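Local coordinates for probable transcriptional regulator, TetR family protein (PDB 3BJB) that probably binds cis-regulatory DNA through a helix-turn-helix domain and acts as a dimeric TetR-type transcription factor, at residues B[182-185]-B[186-190]. Sequence-based numbering, arbitrary orientation.
Sequences VSIP and DAESD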
loop_
_atom_site.group_PDB
_atom_site.type_symbol
_atom_site.label_atom_id
_atom_site.label_comp_id
_atom_site.label_asym_id
_atom_site.label_seq_id
_atom_site.Cartn_x
_atom_site.Cartn_y
_atom_site.Cartn_z
ATOM N N VAL B 182 7.265 1.246 10.975
ATOM C CA VAL B 182 7.724 2.570 11.359
ATOM C C VAL B 182 6.962 2.977 12.625
ATOM O O VAL B 182 5.834 2.522 12.842
ATOM C CB VAL B 182 7.548 3.568 10.203
ATOM C CG1 VAL B 182 6.076 3.976 10.019
ATOM C CG2 VAL B 182 8.422 4.807 10.403
ATOM N N SER B 183 7.581 3.759 13.499
ATOM C CA SER B 183 6.852 4.318 14.641
ATOM C C SER B 183 5.984 5.474 14.155
ATOM O O SER B 183 6.081 5.883 12.993
ATOM C CB SER B 183 7.794 4.813 15.713
ATOM O OG SER B 183 8.390 5.996 15.268
ATOM N N ILE B 184 5.127 6.020 15.020
ATOM C CA ILE B 184 4.225 7.017 14.483
ATOM C C ILE B 184 4.874 8.394 14.292
ATOM O O ILE B 184 4.638 9.050 13.274
ATOM C CB ILE B 184 2.733 7.014 15.037
ATOM C CG1 ILE B 184 2.362 8.327 15.651
ATOM C CG2 ILE B 184 2.297 5.800 15.860
ATOM C CD1 ILE B 184 1.425 8.986 14.769
ATOM N N PRO B 185 5.732 8.820 15.233
ATOM C CA PRO B 185 6.461 10.081 15.003
ATOM C C PRO B 185 7.356 10.039 13.764
ATOM O O PRO B 185 7.363 10.990 12.971
ATOM C CB PRO B 185 7.306 10.225 16.268
ATOM C CG PRO B 185 6.594 9.398 17.281
ATOM C CD PRO B 185 6.056 8.236 16.549
ATOM N N ASP B 186 8.093 8.957 13.568
ATOM C CA ASP B 186 8.749 8.786 12.281
ATOM C C ASP B 186 7.791 8.716 11.059
ATOM O O ASP B 186 8.149 9.195 10.007
ATOM C CB ASP B 186 9.698 7.597 12.317
ATOM C CG ASP B 186 10.877 7.814 13.273
ATOM O OD1 ASP B 186 11.485 6.792 13.706
ATOM O OD2 ASP B 186 11.209 9.003 13.581
ATOM N N ALA B 187 6.600 8.118 11.160
ATOM C CA ALA B 187 5.657 8.185 10.029
ATOM C C ALA B 187 5.372 9.636 9.715
ATOM O O ALA B 187 5.570 10.097 8.567
ATOM C CB ALA B 187 4.357 7.465 10.328
ATOM N N GLU B 188 4.941 10.365 10.751
ATOM C CA GLU B 188 4.699 11.820 10.662
ATOM C C GLU B 188 5.895 12.596 10.066
ATOM O O GLU B 188 5.745 13.365 9.127
ATOM C CB GLU B 188 4.240 12.396 12.018
ATOM C CG GLU B 188 2.904 11.782 12.467
ATOM C CD GLU B 188 2.228 12.401 13.705
ATOM O OE1 GLU B 188 2.671 13.430 14.261
ATOM O OE2 GLU B 188 1.192 11.847 14.113
ATOM N N SER B 189 7.088 12.348 10.582
ATOM C CA SER B 189 8.303 12.978 10.051
ATOM C C SER B 189 8.545 12.670 8.559
ATOM O O SER B 189 8.981 13.531 7.801
ATOM C CB SER B 189 9.514 12.566 10.885
ATOM O OG SER B 189 10.413 13.641 10.876
ATOM N N ASP B 190 8.250 11.437 8.147
ATOM C CA ASP B 190 8.335 11.071 6.744
ATOM C C ASP B 190 7.270 11.681 5.856
ATOM O O ASP B 190 7.546 11.979 4.692
ATOM C CB ASP B 190 8.320 9.569 6.586
ATOM C CG ASP B 190 9.669 8.978 6.823
ATOM O OD1 ASP B 190 10.647 9.688 6.534
ATOM O OD2 ASP B 190 9.761 7.826 7.304
#
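Ser183 caps the N-terminal end of helix 184-198: its OG accepts a weak hydrogen bond from Asp186 N at 3.4 Å. With chi1 at 73°, OG sits between the serine's own backbone N and carbonyl carbon, turned toward the first turn, where the amide of Asp186 lies. The next three amides find backbone acceptors. Ala187 N donates to Ser183 O (2.9 Å), bent at the hydrogen to 150°; Glu188 N reaches Ile184 O almost straight, at 175°; Ser189 N binds Pro185 O at 2.8 Å. Pro185, second residue of the helix, has no N-H, which costs nothing in the first turn, where no preceding helical carbonyl is waiting for it. Before the cap, Val182 folds its two methyls against the turn, CG2 3.6 Å from Asp186 CB and CG1 3.9 Å from Ala187 CB, and both Val182 and Ala187 also pack on helix 157-179 through Cys177. Ile184 and Glu188 run side by side on another face, pointing the same way. The glutamate's extended chain carries its carboxylate to Arg108, which makes a salt bridge with OE1. Cutting Glu188 back to an alanine is likely to leave Arg108 without this partner and Ile184 without the stem alongside it. Farther along, Asp190 OD2 forms a salt bridge with Arg164 of the second subunit, tying this end of the helix to that subunit. Asp186, third residue of the helix, places a carboxylate near its positive end, where it probably interacts favourably with the dipole, so serine cap, proline and Asp186 together suit a helix start.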